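Local coordinates for protein trichothecene 15-O-acetyltransferase TRI3 (PDB 3FOT) that acetylates the C-15 hydroxyl of trichothecene intermediates such as 15-deacetylcalonectrin during the biosynthesis of the mycotoxin T-2 toxin, at residues A[135-140]-A[160-165]; A[57-62]-A[200-205]; A[239-244]-A[406-411]. All coordinates share one frame; numbering follows the deposited sequence.

Interaction 1 of 3, residues A[135-140]-A[160-165]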
ATOM      1  N   LEU A 135      -7.524   7.601  11.711  1.00 12.28           N
ATOM      2  CA  LEU A 135      -6.534   6.717  12.350  1.00 12.79           C
ATOM      3  C   LEU A 135      -6.939   6.264  13.747  1.00 12.48           C
ATOM      4  O   LEU A 135      -6.554   5.185  14.163  1.00 11.06           O
ATOM      5  CB  LEU A 135      -5.120   7.316  12.350  1.00 13.71           C
ATOM      6  CG  LEU A 135      -4.512   7.376  10.931  1.00 16.61           C
ATOM      7  CD1 LEU A 135      -3.151   8.052  10.943  1.00 20.18           C
ATOM      8  CD2 LEU A 135      -4.420   6.015  10.248  1.00 17.85           C
ATOM      9  N   ASP A 136      -7.709   7.085  14.465  1.00 12.48           N
ATOM     10  CA  ASP A 136      -8.285   6.667  15.762  1.00 12.22           C
ATOM     11  C   ASP A 136      -9.174   5.457  15.540  1.00 11.64           C
ATOM     12  O   ASP A 136      -9.133   4.491  16.289  1.00 11.23           O
ATOM     13  CB  ASP A 136      -9.154   7.771  16.381  1.00 13.21           C
ATOM     14  CG  ASP A 136      -8.351   8.912  16.974  1.00 15.73           C
ATOM     15  OD1 ASP A 136      -7.140   8.762  17.210  1.00 15.61           O
ATOM     16  OD2 ASP A 136      -8.955   9.986  17.185  1.00 17.82           O
ATOM     17  N   LEU A 137      -9.973   5.514  14.486  1.00 10.90           N
ATOM     18  CA  LEU A 137     -10.862   4.407  14.147  1.00 10.43           C
ATOM     19  C   LEU A 137     -10.095   3.153  13.716  1.00  9.96           C
ATOM     20  O   LEU A 137     -10.469   2.029  14.071  1.00  9.87           O
ATOM     21  CB  LEU A 137     -11.832   4.844  13.056  1.00 11.01           C
ATOM     22  CG  LEU A 137     -12.833   3.788  12.605  1.00 11.42           C
ATOM     23  CD1 LEU A 137     -13.672   3.271  13.781  1.00 12.57           C
ATOM     24  CD2 LEU A 137     -13.705   4.388  11.469  1.00 11.45           C
ATOM     25  N   TRP A 138      -9.008   3.333  12.980  1.00  9.63           N
ATOM     26  CA  TRP A 138      -8.149   2.193  12.651  1.00 10.24           C
ATOM     27  C   TRP A 138      -7.737   1.479  13.945  1.00 10.86           C
ATOM     28  O   TRP A 138      -7.860   0.248  14.076  1.00 10.62           O
ATOM     29  CB  TRP A 138      -6.921   2.700  11.876  1.00 11.12           C
ATOM     30  CG  TRP A 138      -5.857   1.640  11.682  1.00 11.21           C
ATOM     31  CD1 TRP A 138      -6.004   0.466  11.047  1.00 11.85           C
ATOM     32  CD2 TRP A 138      -4.512   1.685  12.153  1.00 11.85           C
ATOM     33  NE1 TRP A 138      -4.818  -0.254  11.086  1.00 11.81           N
ATOM     34  CE2 TRP A 138      -3.891   0.476  11.769  1.00 12.19           C
ATOM     35  CE3 TRP A 138      -3.768   2.631  12.864  1.00 12.70           C
ATOM     36  CZ2 TRP A 138      -2.554   0.195  12.043  1.00 12.90           C
ATOM     37  CZ3 TRP A 138      -2.432   2.352  13.148  1.00 14.17           C
ATOM     38  CH2 TRP A 138      -1.838   1.143  12.738  1.00 13.48           C
ATOM     39  N   SER A 139      -7.236   2.266  14.898  1.00 11.88           N
ATOM     40  CA  SER A 139      -6.801   1.735  16.192  1.00 13.39           C
ATOM     41  C   SER A 139      -7.929   0.938  16.844  1.00 12.99           C
ATOM     42  O   SER A 139      -7.725  -0.177  17.337  1.00 12.58           O
ATOM     43  CB  SER A 139      -6.356   2.880  17.113  1.00 13.82           C
ATOM     44  OG  SER A 139      -5.140   3.453  16.635  1.00 20.46           O
ATOM     45  N   GLU A 140      -9.128   1.509  16.825  1.00 12.45           N
ATOM     46  CA  GLU A 140     -10.268   0.900  17.476  1.00 13.77           C
ATOM     47  C   GLU A 140     -10.650  -0.400  16.779  1.00 12.86           C
ATOM     48  O   GLU A 140     -10.977  -1.395  17.433  1.00 12.85           O
ATOM     49  CB  GLU A 140     -11.426   1.898  17.469  1.00 14.59           C
ATOM     50  CG  GLU A 140     -12.727   1.318  17.883  1.00 19.01           C
ATOM     51  CD  GLU A 140     -13.862   2.277  17.639  1.00 24.31           C
ATOM     52  OE1 GLU A 140     -14.964   1.789  17.295  1.00 28.77           O
ATOM     53  OE2 GLU A 140     -13.637   3.500  17.776  1.00 25.48           O
ATOM     54  N   PHE A 160     -15.514   4.367   5.912  1.00  7.86           N
ATOM     55  CA  PHE A 160     -16.132   4.932   7.105  1.00  8.37           C
ATOM     56  C   PHE A 160     -16.023   6.441   7.074  1.00  8.49           C
ATOM     57  O   PHE A 160     -14.920   6.973   7.009  1.00  9.46           O
ATOM     58  CB  PHE A 160     -15.436   4.417   8.366  1.00  8.57           C
ATOM     59  CG  PHE A 160     -15.487   2.934   8.511  1.00  8.08           C
ATOM     60  CD1 PHE A 160     -16.503   2.337   9.248  1.00 10.24           C
ATOM     61  CD2 PHE A 160     -14.487   2.137   7.942  1.00  9.86           C
ATOM     62  CE1 PHE A 160     -16.562   0.963   9.383  1.00 11.83           C
ATOM     63  CE2 PHE A 160     -14.524   0.761   8.082  1.00 10.30           C
ATOM     64  CZ  PHE A 160     -15.559   0.166   8.794  1.00 12.47           C
ATOM     65  N   LEU A 161     -17.166   7.121   7.098  1.00  9.15           N
ATOM     66  CA  LEU A 161     -17.209   8.592   7.019  1.00  9.47           C
ATOM     67  C   LEU A 161     -17.455   9.092   8.427  1.00  9.64           C
ATOM     68  O   LEU A 161     -18.398   8.650   9.088  1.00 10.28           O
ATOM     69  CB  LEU A 161     -18.347   9.068   6.097  1.00 10.08           C
ATOM     70  CG  LEU A 161     -18.536   8.369   4.730  1.00 13.02           C
ATOM     71  CD1 LEU A 161     -19.819   8.820   4.016  1.00 14.30           C
ATOM     72  CD2 LEU A 161     -17.328   8.520   3.839  1.00 17.17           C
ATOM     73  N   LEU A 162     -16.608   9.991   8.887  1.00 10.14           N
ATOM     74  CA  LEU A 162     -16.650  10.443  10.268  1.00  9.84           C
ATOM     75  C   LEU A 162     -16.677  11.952  10.254  1.00  9.86           C
ATOM     76  O   LEU A 162     -15.957  12.580   9.485  1.00  9.92           O
ATOM     77  CB  LEU A 162     -15.379   9.981  10.988  1.00 10.52           C
ATOM     78  CG  LEU A 162     -14.918   8.521  10.810  1.00 10.70           C
ATOM     79  CD1 LEU A 162     -13.571   8.320  11.492  1.00 12.22           C
ATOM     80  CD2 LEU A 162     -15.984   7.566  11.343  1.00 11.45           C
ATOM     81  N   SER A 163     -17.486  12.552  11.116  1.00 10.46           N
ATOM     82  CA  SER A 163     -17.442  14.007  11.264  1.00 10.64           C
ATOM     83  C   SER A 163     -17.944  14.342  12.658  1.00 11.22           C
ATOM     84  O   SER A 163     -18.847  13.685  13.167  1.00 10.29           O
ATOM     85  CB  SER A 163     -18.280  14.747  10.197  1.00 10.55           C
ATOM     86  OG  SER A 163     -17.983  16.154  10.186  1.00 11.49           O
ATOM     87  N   ASP A 164     -17.357  15.386  13.243  1.00 11.77           N
ATOM     88  CA  ASP A 164     -17.703  15.791  14.610  1.00 12.66           C
ATOM     89  C   ASP A 164     -18.974  16.643  14.614  1.00 12.95           C
ATOM     90  O   ASP A 164     -18.926  17.860  14.810  1.00 13.95           O
ATOM     91  CB  ASP A 164     -16.548  16.537  15.262  1.00 13.23           C
ATOM     92  CG  ASP A 164     -16.744  16.720  16.758  1.00 14.97           C
ATOM     93  OD1 ASP A 164     -17.691  16.132  17.337  1.00 15.06           O
ATOM     94  OD2 ASP A 164     -15.943  17.466  17.342  1.00 17.03           O
ATOM     95  N   VAL A 165     -20.101  15.979  14.400  1.00 12.83           N
ATOM     96  CA  VAL A 165     -21.417  16.605  14.394  1.00 13.65           C
ATOM     97  C   VAL A 165     -22.300  15.771  15.317  1.00 13.89           C
ATOM     98  O   VAL A 165     -21.910  14.668  15.686  1.00 13.73           O
ATOM     99  CB  VAL A 165     -22.015  16.698  12.964  1.00 13.29           C
ATOM    100  CG1 VAL A 165     -21.231  17.696  12.113  1.00 15.12           C
ATOM    101  CG2 VAL A 165     -22.085  15.305  12.279  1.00 14.87           C
TER
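The ring of Phe-160 takes one methyl of Leu-137 obliquely at the end where the ring joins its own chain, and meets the imidazole of His-126 with the two planes turned about 30° apart. The methyl is CD2 of Leu-137, 3.6 Å from CB of Phe-160 and 3.7 Å from its CG, so the touch falls on the root of the aromatic side chain and fades toward CD1. The two side chains cross at about a right angle. CG of Leu-137 stands anti to the backbone N (chi1 -180°), which carries the fork of the leucine off the helix and sends CD2 to the sheet. There it also meets both methyls of Leu-162: CD1 and CD2 of Leu-162 each lie 3.9 Å from CD2 of Leu-137. A single methyl is thus lodged between two residues spaced two apart on one face of strand 158-163, while Leu-161 between them points away. Leu-181 and Gln-128 of the flanking strands complete the seat of Leu-137. Helix 134-147 joins the neighbouring parallel strands 125-129 and 158-163, and so forms the helix of a beta-alpha-beta crossover. On another side of it Trp-138 packs on strand 277-283 and donates from NE1 to Asn-470. A leucine suits the helix position because its branched end is long enough to reach the strand and brings a methyl against Phe-160 and Leu-162. No hydrogen bond passes between the segments, so their pairing rests on apolar burial and shape.

Interaction 2 of 3, residues A[57-62]-A[200-205]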
ATOM      1  N   THR A  57      -8.078   9.502   4.957  1.00 11.15           N
ATOM      2  CA  THR A  57      -8.100  10.788   4.265  1.00 12.97           C
ATOM      3  C   THR A  57      -8.806  11.783   5.191  1.00 12.75           C
ATOM      4  O   THR A  57      -9.830  11.461   5.782  1.00 15.18           O
ATOM      5  CB  THR A  57      -8.745  10.729   2.846  1.00 12.04           C
ATOM      6  OG1 THR A  57     -10.126  10.343   2.933  1.00 12.62           O
ATOM      7  CG2 THR A  57      -7.996   9.747   1.904  1.00 13.80           C
ATOM      8  N   SER A  58      -8.247  12.967   5.365  1.00 10.95           N
ATOM      9  CA  SER A  58      -8.924  14.004   6.116  1.00 10.58           C
ATOM     10  C   SER A  58      -9.356  15.050   5.110  1.00 10.27           C
ATOM     11  O   SER A  58      -8.527  15.559   4.363  1.00 10.18           O
ATOM     12  CB  SER A  58      -7.974  14.651   7.126  1.00 10.94           C
ATOM     13  OG  SER A  58      -8.690  15.445   8.027  1.00 13.76           O
ATOM     14  N   LEU A  59     -10.641  15.364   5.110  1.00 10.91           N
ATOM     15  CA  LEU A  59     -11.206  16.279   4.131  1.00 10.36           C
ATOM     16  C   LEU A  59     -11.758  17.489   4.879  1.00 10.63           C
ATOM     17  O   LEU A  59     -12.076  17.414   6.078  1.00 11.28           O
ATOM     18  CB  LEU A  59     -12.325  15.607   3.336  1.00 10.52           C
ATOM     19  CG  LEU A  59     -12.130  14.212   2.717  1.00 13.78           C
ATOM     20  CD1 LEU A  59     -13.410  13.816   1.990  1.00 13.75           C
ATOM     21  CD2 LEU A  59     -10.969  14.162   1.763  1.00 13.93           C
ATOM     22  N   ARG A  60     -11.852  18.607   4.182  1.00 10.25           N
ATOM     23  CA  ARG A  60     -12.465  19.799   4.764  1.00 11.77           C
ATOM     24  C   ARG A  60     -13.621  20.247   3.868  1.00 10.78           C
ATOM     25  O   ARG A  60     -13.491  20.285   2.649  1.00  9.59           O
ATOM     26  CB  ARG A  60     -11.439  20.917   4.901  1.00 11.21           C
ATOM     27  CG  ARG A  60     -11.991  22.141   5.601  1.00 14.26           C
ATOM     28  CD  ARG A  60     -10.909  23.144   6.041  1.00 16.31           C
ATOM     29  NE  ARG A  60      -9.779  22.533   6.757  0.50 17.79           N
ATOM     30  CZ  ARG A  60      -9.735  22.254   8.062  0.50 18.87           C
ATOM     31  NH1 ARG A  60     -10.761  22.523   8.863  0.50 17.75           N
ATOM     32  NH2 ARG A  60      -8.639  21.711   8.581  0.50 18.88           N
ATOM     33  N   ASN A  61     -14.738  20.611   4.484  1.00 10.37           N
ATOM     34  CA  ASN A  61     -15.864  21.147   3.767  1.00 10.61           C
ATOM     35  C   ASN A  61     -15.540  22.559   3.262  1.00 11.86           C
ATOM     36  O   ASN A  61     -15.480  23.514   4.055  1.00 13.49           O
ATOM     37  CB  ASN A  61     -17.118  21.167   4.647  1.00 10.77           C
ATOM     38  CG  ASN A  61     -18.312  21.789   3.927  1.00 11.63           C
ATOM     39  OD1 ASN A  61     -18.232  22.076   2.730  1.00 12.35           O
ATOM     40  ND2 ASN A  61     -19.430  21.944   4.635  1.00 12.70           N
ATOM     41  N   ILE A  62     -15.280  22.680   1.967  1.00 11.55           N
ATOM     42  CA  ILE A  62     -14.998  23.996   1.376  1.00 12.65           C
ATOM     43  C   ILE A  62     -16.069  24.396   0.373  1.00 13.14           C
ATOM     44  O   ILE A  62     -15.883  25.296  -0.453  1.00 13.74           O
ATOM     45  CB  ILE A  62     -13.596  24.084   0.736  1.00 12.93           C
ATOM     46  CG1 ILE A  62     -13.401  23.009  -0.352  1.00 12.84           C
ATOM     47  CG2 ILE A  62     -12.530  24.015   1.818  1.00 14.25           C
ATOM     48  CD1 ILE A  62     -12.295  23.369  -1.361  1.00 16.63           C
ATOM     49  N   ASP A 200     -10.669   7.304  -7.936  1.00  7.78           N
ATOM     50  CA  ASP A 200     -11.863   7.053  -8.766  1.00  8.47           C
ATOM     51  C   ASP A 200     -13.140   7.399  -8.014  1.00  8.26           C
ATOM     52  O   ASP A 200     -14.026   8.033  -8.560  1.00  7.98           O
ATOM     53  CB  ASP A 200     -11.912   5.580  -9.206  1.00  8.56           C
ATOM     54  CG  ASP A 200     -10.781   5.214 -10.171  1.00 12.64           C
ATOM     55  OD1 ASP A 200     -10.249   6.105 -10.864  1.00 13.78           O
ATOM     56  OD2 ASP A 200     -10.404   4.034 -10.215  1.00 12.72           O
ATOM     57  N   LEU A 201     -13.248   6.949  -6.755  1.00  8.19           N
ATOM     58  CA  LEU A 201     -14.405   7.298  -5.922  1.00  8.16           C
ATOM     59  C   LEU A 201     -14.550   8.807  -5.763  1.00  8.14           C
ATOM     60  O   LEU A 201     -15.663   9.331  -5.825  1.00  8.00           O
ATOM     61  CB  LEU A 201     -14.298   6.639  -4.533  1.00  8.86           C
ATOM     62  CG  LEU A 201     -14.473   5.112  -4.521  1.00  8.56           C
ATOM     63  CD1 LEU A 201     -14.181   4.588  -3.108  1.00 10.61           C
ATOM     64  CD2 LEU A 201     -15.915   4.726  -4.974  1.00  9.62           C
ATOM     65  N   PHE A 202     -13.439   9.508  -5.552  1.00  8.17           N
ATOM     66  CA  PHE A 202     -13.495  10.979  -5.397  1.00  7.86           C
ATOM     67  C   PHE A 202     -13.935  11.671  -6.687  1.00  8.90           C
ATOM     68  O   PHE A 202     -14.657  12.685  -6.636  1.00  9.38           O
ATOM     69  CB  PHE A 202     -12.162  11.559  -4.877  1.00  7.89           C
ATOM     70  CG  PHE A 202     -11.876  11.252  -3.425  1.00  8.81           C
ATOM     71  CD1 PHE A 202     -12.804  10.567  -2.610  1.00  7.69           C
ATOM     72  CD2 PHE A 202     -10.682  11.690  -2.847  1.00  7.69           C
ATOM     73  CE1 PHE A 202     -12.527  10.313  -1.245  1.00  7.79           C
ATOM     74  CE2 PHE A 202     -10.403  11.425  -1.486  1.00 10.07           C
ATOM     75  CZ  PHE A 202     -11.331  10.754  -0.693  1.00  8.37           C
ATOM     76  N   ARG A 203     -13.539  11.122  -7.831  1.00  8.71           N
ATOM     77  CA  ARG A 203     -14.059  11.603  -9.115  1.00  9.42           C
ATOM     78  C   ARG A 203     -15.563  11.301  -9.251  1.00  9.13           C
ATOM     79  O   ARG A 203     -16.373  12.197  -9.475  1.00  9.69           O
ATOM     80  CB  ARG A 203     -13.293  10.954 -10.262  1.00 10.65           C
ATOM     81  CG  ARG A 203     -14.035  11.025 -11.606  1.00 10.24           C
ATOM     82  CD  ARG A 203     -13.140  10.430 -12.687  1.00 13.54           C
ATOM     83  NE  ARG A 203     -12.620   9.070 -12.433  1.00 13.34           N
ATOM     84  CZ  ARG A 203     -13.212   7.936 -12.808  1.00 15.97           C
ATOM     85  NH1 ARG A 203     -12.620   6.771 -12.558  1.00 14.31           N
ATOM     86  NH2 ARG A 203     -14.390   7.948 -13.458  1.00 14.70           N
ATOM     87  N   LEU A 204     -15.919  10.041  -9.080  1.00  8.95           N
ATOM     88  CA  LEU A 204     -17.288   9.544  -9.326  1.00  8.87           C
ATOM     89  C   LEU A 204     -18.314  10.166  -8.402  1.00  9.32           C
ATOM     90  O   LEU A 204     -19.436  10.477  -8.827  1.00  9.83           O
ATOM     91  CB  LEU A 204     -17.325   8.020  -9.257  1.00  8.75           C
ATOM     92  CG  LEU A 204     -16.574   7.314 -10.396  1.00  8.31           C
ATOM     93  CD1 LEU A 204     -16.290   5.870 -10.030  1.00  9.06           C
ATOM     94  CD2 LEU A 204     -17.379   7.426 -11.734  1.00 12.23           C
ATOM     95  N   VAL A 205     -17.942  10.412  -7.148  1.00  9.54           N
ATOM     96  CA  VAL A 205     -18.935  10.953  -6.204  1.00  9.81           C
ATOM     97  C   VAL A 205     -19.382  12.373  -6.635  1.00 10.32           C
ATOM     98  O   VAL A 205     -20.495  12.812  -6.300  1.00 10.26           O
ATOM     99  CB  VAL A 205     -18.417  10.878  -4.746  1.00 10.84           C
ATOM    100  CG1 VAL A 205     -17.384  11.986  -4.522  1.00 10.94           C
ATOM    101  CG2 VAL A 205     -19.588  10.959  -3.746  1.00 11.26           C
TER
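OG1 of Thr-57 makes a weak hydrogen bond to the backbone O of Ile-180 and lies beside the edge of the Phe-202 ring, near its plane, 3.8 Å from CZ. The torsion (chi1 63°) places this hydroxyl between the backbone N and the carbonyl carbon, where it can face the neighbouring strand and the helix together. Threonine fits here because its oxygen can bond to a backbone carbonyl even though the residue is buried. Phe-202 comes down from the helix to meet Thr-57 from the opposite direction, with CG anti to the carbonyl carbon (chi1 -72°), and reaches the strand with the far end of its ring. The same CZ of Phe-202 is 4.2 Å from CD2 of Leu-59, which approaches the ring obliquely, and Val-462, Ile-446 and Pro-447 add further apolar cover. A phenylalanine suits a place where the helix backbone stays well off the sheet: even the nearest CA atoms, those of Thr-57 and Phe-202, are 11.1 Å apart. Away from the sheet the helix carries its charges. NH1 of Arg-203 donates to OD1 of Asp-200 at 3.0 Å in a salt bridge; the oxygen lies near the guanidinium plane, whereas NH1 meets it from well above the carboxylate plane. The same NH1 forms a second salt bridge, to OE1 of Glu-88 in helix 71-88. Helix 191-205 follows directly on the HxxxD sequence motif of the BAHD superfamily, and its packing over the central strands of a mixed sheet is consistent with the alpha/beta fold of CoA-dependent acyltransferases.

Interaction 3 of 3, residues A[239-244]-A[406-411]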
ATOM      1  N   LEU A 239       7.072  -9.449 -21.761  1.00 17.58           N
ATOM      2  CA  LEU A 239       7.931 -10.625 -21.962  1.00 17.94           C
ATOM      3  C   LEU A 239       7.101 -11.889 -22.100  1.00 17.55           C
ATOM      4  O   LEU A 239       6.122 -12.069 -21.391  1.00 16.80           O
ATOM      5  CB  LEU A 239       8.924 -10.776 -20.788  1.00 17.71           C
ATOM      6  CG  LEU A 239      10.115 -11.756 -20.905  1.00 19.08           C
ATOM      7  CD1 LEU A 239      11.046 -11.435 -22.067  1.00 22.80           C
ATOM      8  CD2 LEU A 239      10.906 -11.682 -19.642  1.00 19.59           C
ATOM      9  N   ASP A 240       7.496 -12.762 -23.026  1.00 17.19           N
ATOM     10  CA  ASP A 240       6.901 -14.095 -23.121  1.00 17.99           C
ATOM     11  C   ASP A 240       7.635 -15.006 -22.134  1.00 17.45           C
ATOM     12  O   ASP A 240       8.809 -15.307 -22.317  1.00 16.93           O
ATOM     13  CB  ASP A 240       7.037 -14.609 -24.558  1.00 16.97           C
ATOM     14  CG  ASP A 240       6.455 -15.995 -24.758  1.00 19.11           C
ATOM     15  OD1 ASP A 240       6.211 -16.732 -23.779  1.00 18.69           O
ATOM     16  OD2 ASP A 240       6.235 -16.346 -25.934  1.00 21.86           O
ATOM     17  N   ILE A 241       6.960 -15.462 -21.081  1.00 19.42           N
ATOM     18  CA  ILE A 241       7.698 -16.161 -20.010  1.00 18.66           C
ATOM     19  C   ILE A 241       8.212 -17.542 -20.424  1.00 18.70           C
ATOM     20  O   ILE A 241       9.134 -18.062 -19.799  1.00 17.87           O
ATOM     21  CB  ILE A 241       6.975 -16.197 -18.628  1.00 19.58           C
ATOM     22  CG1 ILE A 241       5.744 -17.093 -18.643  1.00 21.12           C
ATOM     23  CG2 ILE A 241       6.685 -14.780 -18.086  1.00 18.10           C
ATOM     24  CD1 ILE A 241       5.963 -18.316 -17.838  1.00 24.48           C
ATOM     25  N   ASN A 242       7.647 -18.104 -21.496  1.00 18.75           N
ATOM     26  CA  ASN A 242       8.179 -19.364 -22.065  1.00 19.22           C
ATOM     27  C   ASN A 242       9.629 -19.283 -22.511  1.00 18.54           C
ATOM     28  O   ASN A 242      10.313 -20.307 -22.603  1.00 18.46           O
ATOM     29  CB  ASN A 242       7.314 -19.830 -23.231  1.00 20.17           C
ATOM     30  CG  ASN A 242       5.931 -20.176 -22.792  1.00 22.76           C
ATOM     31  OD1 ASN A 242       4.963 -19.511 -23.177  1.00 28.61           O
ATOM     32  ND2 ASN A 242       5.821 -21.182 -21.936  1.00 24.16           N
ATOM     33  N   THR A 243      10.091 -18.066 -22.775  1.00 17.56           N
ATOM     34  CA  THR A 243      11.418 -17.841 -23.334  1.00 16.61           C
ATOM     35  C   THR A 243      12.500 -17.869 -22.261  1.00 17.03           C
ATOM     36  O   THR A 243      13.679 -17.833 -22.583  1.00 17.06           O
ATOM     37  CB  THR A 243      11.484 -16.489 -24.091  1.00 17.09           C
ATOM     38  OG1 THR A 243      11.255 -15.407 -23.173  1.00 16.65           O
ATOM     39  CG2 THR A 243      10.441 -16.451 -25.206  1.00 14.75           C
ATOM     40  N   LEU A 244      12.092 -17.914 -20.988  1.00 16.77           N
ATOM     41  CA  LEU A 244      13.049 -17.837 -19.867  1.00 17.12           C
ATOM     42  C   LEU A 244      13.899 -19.098 -19.708  1.00 17.42           C
ATOM     43  O   LEU A 244      13.462 -20.196 -20.061  1.00 17.88           O
ATOM     44  CB  LEU A 244      12.333 -17.514 -18.553  1.00 17.13           C
ATOM     45  CG  LEU A 244      11.622 -16.160 -18.608  1.00 16.65           C
ATOM     46  CD1 LEU A 244      10.704 -15.981 -17.393  1.00 16.12           C
ATOM     47  CD2 LEU A 244      12.617 -15.013 -18.703  1.00 16.93           C
ATOM     48  N   LEU A 406      11.976  -9.029 -14.739  1.00 14.53           N
ATOM     49  CA  LEU A 406      11.795  -8.754 -13.293  1.00 14.02           C
ATOM     50  C   LEU A 406      10.388  -9.048 -12.768  1.00 13.57           C
ATOM     51  O   LEU A 406      10.246  -9.637 -11.684  1.00 13.29           O
ATOM     52  CB  LEU A 406      12.265  -7.344 -12.894  1.00 13.71           C
ATOM     53  CG  LEU A 406      12.464  -7.239 -11.368  1.00 14.12           C
ATOM     54  CD1 LEU A 406      13.643  -8.087 -10.860  1.00 14.09           C
ATOM     55  CD2 LEU A 406      12.586  -5.774 -10.923  1.00 14.48           C
ATOM     56  N   GLN A 407       9.344  -8.682 -13.522  1.00 14.10           N
ATOM     57  CA  GLN A 407       7.982  -8.966 -13.029  1.00 13.37           C
ATOM     58  C   GLN A 407       7.735 -10.464 -12.939  1.00 13.18           C
ATOM     59  O   GLN A 407       7.176 -10.940 -11.948  1.00 12.75           O
ATOM     60  CB  GLN A 407       6.880  -8.247 -13.819  1.00 14.07           C
ATOM     61  CG  GLN A 407       5.461  -8.493 -13.255  1.00 13.46           C
ATOM     62  CD  GLN A 407       5.290  -8.059 -11.782  1.00 13.44           C
ATOM     63  OE1 GLN A 407       5.891  -7.086 -11.333  1.00 15.54           O
ATOM     64  NE2 GLN A 407       4.462  -8.790 -11.042  1.00 12.72           N
ATOM     65  N   ALA A 408       8.184 -11.217 -13.947  1.00 13.60           N
ATOM     66  CA  ALA A 408       8.077 -12.678 -13.881  1.00 12.99           C
ATOM     67  C   ALA A 408       8.806 -13.249 -12.657  1.00 12.60           C
ATOM     68  O   ALA A 408       8.334 -14.202 -12.025  1.00 11.29           O
ATOM     69  CB  ALA A 408       8.623 -13.330 -15.188  1.00 13.57           C
ATOM     70  N   LEU A 409       9.956 -12.665 -12.335  1.00 12.41           N
ATOM     71  CA  LEU A 409      10.769 -13.113 -11.195  1.00 12.25           C
ATOM     72  C   LEU A 409      10.015 -12.852  -9.893  1.00 11.42           C
ATOM     73  O   LEU A 409      10.023 -13.689  -9.011  1.00 11.12           O
ATOM     74  CB  LEU A 409      12.135 -12.414 -11.180  1.00 12.33           C
ATOM     75  CG  LEU A 409      13.095 -12.644 -10.004  1.00 13.36           C
ATOM     76  CD1 LEU A 409      14.584 -12.588 -10.425  1.00 14.67           C
ATOM     77  CD2 LEU A 409      12.842 -11.582  -8.917  1.00 12.92           C
ATOM     78  N   GLY A 410       9.399 -11.675  -9.788  1.00 11.66           N
ATOM     79  CA  GLY A 410       8.592 -11.320  -8.603  1.00 11.95           C
ATOM     80  C   GLY A 410       7.524 -12.358  -8.336  1.00 11.44           C
ATOM     81  O   GLY A 410       7.372 -12.833  -7.218  1.00 11.95           O
ATOM     82  N   LEU A 411       6.777 -12.715  -9.372  1.00 12.22           N
ATOM     83  CA  LEU A 411       5.682 -13.662  -9.222  1.00 12.59           C
ATOM     84  C   LEU A 411       6.212 -14.994  -8.705  1.00 12.21           C
ATOM     85  O   LEU A 411       5.659 -15.590  -7.791  1.00 12.84           O
ATOM     86  CB  LEU A 411       4.942 -13.844 -10.554  1.00 12.25           C
ATOM     87  CG  LEU A 411       4.286 -12.585 -11.130  1.00 12.93           C
ATOM     88  CD1 LEU A 411       3.670 -12.917 -12.488  1.00 15.31           C
ATOM     89  CD2 LEU A 411       3.243 -11.985 -10.177  1.00 13.48           C
TER
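A short 3-10 turn, residues 241-243, entered through an Asx turn at Asp-240, is laid against the first turns of helix 406-423, which farther along carries His-414, a residue that binds 15-deacetylcalonectrin. Ala-408 is the meeting point on the helix: its CB lies 3.8 Å from CG2 of Ile-241 and 4.0 Å from CD1 of Leu-244. Alanine suits this place because its single methyl lets the turn come close, with the CA atoms of Ile-241 and Ala-408 only 7.1 Å apart. Ile-241 has CG2 anti to the carbonyl carbon, which turns the beta-branch methyl to the helix. Leu-244 supplies a second methyl from the far end of the turn. Phe-248 of helix 246-264 also packs on Ala-408, and Ile-241 touches Pro-14 near the chain start. Two groups of Asp-240 brace the turn from within. OD1 of Asp-240 accepts from N of Asn-242 at 3.0 Å, with the donor tilted from the carboxylate plane. The backbone O of Asp-240 is gripped twice, by N of Thr-243 at 3.1 Å and by the hydroxyl OG1 of Thr-243 at 2.6 Å, the latter arriving almost straight along the C=O axis.

Overall arrangement
Interactions 1 and 2 are buried and work on the same six-stranded mixed sheet from opposite faces: helix 134-147 packs on one, helix 191-205 on the other, with contact centres 16 Å apart. Along the chain, interaction 1 is nested within the loop that interaction 2 closes. Interaction 3 lies on the other side of the molecule's centre, its own centre about 43 Å and 38 Å from those of interactions 1 and 2, and is partly buried, joining a loop to a helix. None of the three has a hydrogen bond between its segments: methyls and an aromatic root meet in interaction 1, a ring edge meets a hydroxyl and a leucine methyl in interaction 2, and a small alanine receives two methyls in interaction 3.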